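Ubiquinol-cytochrome C chaperone (Brucella abortus NCTC 8038, PDB 6RWT) probably acts as an assembly chaperone related to mitochondrial Cbp3, which interacts with newly synthesized cytochrome b during assembly of respiratory complex III. Local coordinates at residues H53-L58 and G113-A118; Y109-A114 and T132-P137. All coordinates share one frame; numbering follows the deposited sequence.

How the interactions relate
The two contacts illustrate how one helix can be held differently at different depths. Both use helix 100-120, and their segments overlap at Gly-113 and Ala-114. Interaction 1 is buried, its centre about 7 Å from the centre of the chain, and joins this helix to helix 43-61 through aromatic rings and a glycine, with no hydrogen bond between its segments. Interaction 2 lies at the surface, its centre about 13 Å from that of the chain, and ties the same helix to helix 124-135 through an amide, two arginines and bridging waters. Their centres are about 10 Å apart, and a probable hydrogen bond between Tyr-115 OH and Asn-134 ND2, 3.1 Å long, connects the apolar contact to the polar one.

Interaction 1: H53-L58 and G113-A118; sequences HIFLAL and GAYGAA
Phe-55 of helix 43-61 meets Tyr-115 and Gly-116 of helix 100-120 in a buried helix-helix contact of this all-helical chaperone fold, a worked example of one aromatic ring reaching from one helix to the backbone of another. The nearest CA atoms, those of Phe-55 and Gly-116, are 8.3 Å apart. With CG anti to the backbone N (chi1 154°), the Phe-55 ring is carried out to the second helix. The Tyr-115 methylene lies over one face of that ring, displaced toward its rim, in a CH-pi contact with CB 3.9 Å from the ring centroid. Beyond CB, the tyrosine turns its ring edge toward the face of Phe-55. The centroids are 5.8 Å apart and the planes stand at 66°, an edge-to-face pair. The Tyr-115 side chain then leads away from Phe-55, and its hydroxyl probably has Asn-134 of helix 124-135 as its polar partner. Val-112 and Leu-119 of helix 100-120 also touch Phe-55, and His-59 meets its ring. At the far end of the phenylalanine, where Gly-116 brings bare backbone to the interface, CZ approaches Gly-116 N to 3.4 Å and Gly-116 CA to 3.6 Å.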
# COMPACT_ATOMS: atom_id res chain seq x y z
N HIS A 53 -1.91 -1.82 0.38
CA HIS A 53 -2.21 -0.59 1.14
C HIS A 53 -1.24 0.56 0.79
O HIS A 53 -1.65 1.72 0.71
CB HIS A 53 -2.29 -0.89 2.65
CG HIS A 53 -3.52 -1.66 3.03
ND1 HIS A 53 -3.66 -3.02 2.85
CD2 HIS A 53 -4.70 -1.23 3.55
CE1 HIS A 53 -4.87 -3.40 3.25
NE2 HIS A 53 -5.52 -2.33 3.67
N ILE A 54 0.03 0.23 0.55
CA ILE A 54 1.00 1.21 0.04
C ILE A 54 0.56 1.73 -1.35
O ILE A 54 0.54 2.95 -1.58
CB ILE A 54 2.44 0.61 0.00
CG1 ILE A 54 2.96 0.37 1.42
CG2 ILE A 54 3.40 1.50 -0.79
CD1 ILE A 54 3.36 1.62 2.20
N PHE A 55 0.18 0.82 -2.25
CA PHE A 55 -0.36 1.20 -3.55
C PHE A 55 -1.51 2.21 -3.42
O PHE A 55 -1.56 3.21 -4.14
CB PHE A 55 -0.84 -0.03 -4.36
CG PHE A 55 -1.92 0.32 -5.35
CD1 PHE A 55 -1.59 0.86 -6.58
CD2 PHE A 55 -3.27 0.16 -5.02
CE1 PHE A 55 -2.59 1.24 -7.47
CE2 PHE A 55 -4.26 0.54 -5.90
CZ PHE A 55 -3.92 1.08 -7.13
N LEU A 56 -2.47 1.92 -2.54
CA LEU A 56 -3.62 2.82 -2.37
C LEU A 56 -3.19 4.23 -2.00
O LEU A 56 -3.73 5.21 -2.53
CB LEU A 56 -4.62 2.26 -1.34
CG LEU A 56 -5.60 1.22 -1.87
CD1 LEU A 56 -6.19 0.37 -0.75
CD2 LEU A 56 -6.72 1.87 -2.69
N ALA A 57 -2.21 4.34 -1.11
CA ALA A 57 -1.66 5.66 -0.73
C ALA A 57 -0.97 6.39 -1.90
O ALA A 57 -1.24 7.57 -2.15
CB ALA A 57 -0.70 5.53 0.45
N LEU A 58 -0.09 5.68 -2.60
CA LEU A 58 0.62 6.27 -3.74
C LEU A 58 -0.34 6.69 -4.87
O LEU A 58 -0.16 7.75 -5.47
CB LEU A 58 1.68 5.30 -4.29
CG LEU A 58 2.78 4.82 -3.33
CD1 LEU A 58 3.79 3.92 -4.05
CD2 LEU A 58 3.50 5.94 -2.61
N GLY A 113 -0.01 -2.32 -10.81
CA GLY A 113 -0.55 -1.53 -11.93
C GLY A 113 -1.96 -1.94 -12.35
O GLY A 113 -2.79 -1.09 -12.67
N ALA A 114 -2.23 -3.25 -12.32
CA ALA A 114 -3.57 -3.78 -12.60
C ALA A 114 -4.63 -3.25 -11.63
O ALA A 114 -5.77 -3.03 -12.03
CB ALA A 114 -3.57 -5.30 -12.59
N TYR A 115 -4.25 -3.04 -10.36
CA TYR A 115 -5.16 -2.43 -9.38
C TYR A 115 -5.53 -0.99 -9.77
O TYR A 115 -6.70 -0.59 -9.69
CB TYR A 115 -4.57 -2.42 -7.95
CG TYR A 115 -4.16 -3.75 -7.33
CD1 TYR A 115 -4.75 -4.96 -7.71
CD2 TYR A 115 -3.20 -3.79 -6.30
CE1 TYR A 115 -4.39 -6.16 -7.10
CE2 TYR A 115 -2.85 -4.98 -5.68
CZ TYR A 115 -3.43 -6.16 -6.09
OH TYR A 115 -3.06 -7.34 -5.46
N GLY A 116 -4.53 -0.22 -10.18
CA GLY A 116 -4.73 1.15 -10.64
C GLY A 116 -5.65 1.26 -11.86
O GLY A 116 -6.56 2.09 -11.88
N ALA A 117 -5.41 0.43 -12.87
CA ALA A 117 -6.26 0.44 -14.08
C ALA A 117 -7.70 0.05 -13.75
O ALA A 117 -8.65 0.67 -14.25
CB ALA A 117 -5.69 -0.50 -15.14
N ALA A 118 -7.88 -0.98 -12.92
CA ALA A 118 -9.21 -1.42 -12.52
C ALA A 118 -9.96 -0.35 -11.72
O ALA A 118 -11.14 -0.10 -11.98
CB ALA A 118 -9.13 -2.73 -11.73

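Interaction 2: Y109-A114 and T132-P137; sequences YGRVGA and TRNIRP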
# COMPACT_ATOMS: atom_id res chain seq x y z
N TYR A 109 5.77 -2.29 -8.66
CA TYR A 109 5.09 -1.42 -9.63
C TYR A 109 4.36 -2.18 -10.74
O TYR A 109 3.26 -1.80 -11.16
CB TYR A 109 6.05 -0.36 -10.21
CG TYR A 109 6.46 0.70 -9.20
CD1 TYR A 109 5.54 1.64 -8.72
CD2 TYR A 109 7.77 0.77 -8.71
CE1 TYR A 109 5.92 2.60 -7.79
CE2 TYR A 109 8.15 1.73 -7.78
CZ TYR A 109 7.22 2.65 -7.32
OH TYR A 109 7.60 3.62 -6.40
N GLY A 110 4.96 -3.28 -11.21
CA GLY A 110 4.35 -4.10 -12.25
C GLY A 110 3.06 -4.80 -11.84
O GLY A 110 2.06 -4.76 -12.57
N ARG A 111 3.06 -5.40 -10.65
CA ARG A 111 1.93 -6.22 -10.21
C ARG A 111 0.76 -5.41 -9.65
O ARG A 111 -0.37 -5.86 -9.73
CB ARG A 111 2.38 -7.29 -9.20
CG ARG A 111 3.35 -8.30 -9.81
CD ARG A 111 3.95 -9.25 -8.80
NE ARG A 111 3.03 -10.29 -8.33
CZ ARG A 111 2.70 -10.54 -7.05
NH1 ARG A 111 3.17 -9.80 -6.05
NH2 ARG A 111 1.86 -11.54 -6.78
N VAL A 112 1.03 -4.23 -9.09
CA VAL A 112 -0.04 -3.36 -8.57
C VAL A 112 -0.65 -2.44 -9.64
O VAL A 112 -1.71 -1.84 -9.41
CB VAL A 112 0.37 -2.53 -7.32
CG1 VAL A 112 0.89 -3.44 -6.21
CG2 VAL A 112 1.35 -1.41 -7.66
N GLY A 113 -0.01 -2.32 -10.81
CA GLY A 113 -0.55 -1.53 -11.93
C GLY A 113 -1.96 -1.94 -12.35
O GLY A 113 -2.79 -1.09 -12.67
N ALA A 114 -2.23 -3.25 -12.32
CA ALA A 114 -3.57 -3.78 -12.60
C ALA A 114 -4.63 -3.25 -11.63
O ALA A 114 -5.77 -3.03 -12.03
CB ALA A 114 -3.57 -5.30 -12.59
N THR A 132 -7.02 -11.97 -7.30
CA THR A 132 -6.90 -13.43 -7.33
C THR A 132 -5.54 -13.84 -7.91
O THR A 132 -4.85 -14.67 -7.33
CB THR A 132 -8.05 -14.09 -8.15
OG1 THR A 132 -9.32 -13.69 -7.61
CG2 THR A 132 -7.97 -15.61 -8.11
N ARG A 133 -5.18 -13.24 -9.05
CA ARG A 133 -3.89 -13.47 -9.72
C ARG A 133 -2.71 -13.24 -8.77
O ARG A 133 -1.80 -14.06 -8.68
CB ARG A 133 -3.76 -12.55 -10.94
CG ARG A 133 -2.67 -12.90 -11.93
CD ARG A 133 -2.97 -12.35 -13.33
NE ARG A 133 -3.01 -10.87 -13.36
CZ ARG A 133 -4.05 -10.10 -13.68
NH1 ARG A 133 -5.24 -10.59 -14.04
NH2 ARG A 133 -3.90 -8.77 -13.65
N ASN A 134 -2.74 -12.12 -8.06
CA ASN A 134 -1.63 -11.72 -7.18
C ASN A 134 -1.59 -12.46 -5.84
O ASN A 134 -0.50 -12.78 -5.35
CB ASN A 134 -1.65 -10.20 -6.92
CG ASN A 134 -1.22 -9.37 -8.13
OD1 ASN A 134 -0.74 -9.89 -9.14
ND2 ASN A 134 -1.40 -8.05 -8.02
N ILE A 135 -2.76 -12.74 -5.26
CA ILE A 135 -2.85 -13.23 -3.86
C ILE A 135 -3.19 -14.73 -3.73
O ILE A 135 -2.61 -15.40 -2.88
CB ILE A 135 -3.85 -12.38 -3.04
CG1 ILE A 135 -3.47 -10.89 -3.13
CG2 ILE A 135 -3.88 -12.83 -1.58
CD1 ILE A 135 -4.52 -9.92 -2.62
N ARG A 136 -4.14 -15.23 -4.53
CA ARG A 136 -4.53 -16.66 -4.50
C ARG A 136 -4.50 -17.29 -5.90
O ARG A 136 -5.52 -17.82 -6.38
CB ARG A 136 -5.91 -16.84 -3.85
CG ARG A 136 -5.98 -16.50 -2.36
CD ARG A 136 -5.05 -17.36 -1.50
NE ARG A 136 -5.23 -18.80 -1.70
CZ ARG A 136 -6.10 -19.58 -1.06
NH1 ARG A 136 -6.90 -19.08 -0.11
NH2 ARG A 136 -6.17 -20.87 -1.34
N PRO A 137 -3.32 -17.29 -6.56
CA PRO A 137 -3.18 -17.89 -7.89
C PRO A 137 -3.40 -19.40 -7.94
O PRO A 137 -3.67 -19.95 -9.01
CB PRO A 137 -1.74 -17.55 -8.28
CG PRO A 137 -1.02 -17.42 -6.99
CD PRO A 137 -2.02 -16.78 -6.07
O HOH W 1 1.08 -14.01 -8.54
O HOH W 2 1.53 -11.77 -10.33
O HOH W 3 -1.15 -8.02 -11.64
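The side chains of Arg-111 and Asn-134 run past one another head to tail, joining consecutive helices of the chain in an antiparallel helical hairpin at the protein surface. Along 109-114, the contact begins at Arg-111, which engages through both backbone and side chain. Its carbonyl O accepts a hydrogen bond from Asn-134 ND2 (3.0 Å, N-H...O angle 159°), an amide nitrogen that probably also serves Tyr-115 OH. The acceptor lies near the amide plane of Asn-134, whereas the donor sits well above the carbonyl plane of Arg-111. With a bend at chi3 (74°), the arginine folds back so that one guanidinium face lies over Asn-134 CG, displaced toward the rim, the two planar groups being 46° apart. Water then extends the grip: one molecule lies in the guanidinium plane and links Arg-111 NE to Asn-134 OD1, while another joins Arg-111 NH2 to Arg-133 O. The remaining arm, NH1, forms a salt bridge with Glu-48, which probably balances its charge. One turn beyond Arg-111, Ala-114 presents CB to the edge of the Arg-133 guanidinium, 3.6 Å from NH2. The 109-114 part of helix 100-120 thus lies against the C-terminal end of helix 124-135, with helix 43-61 supplying Glu-48 and Met-49 to pack on Ile-135, and helix 145-161 touching that same isoleucine through Leu-148.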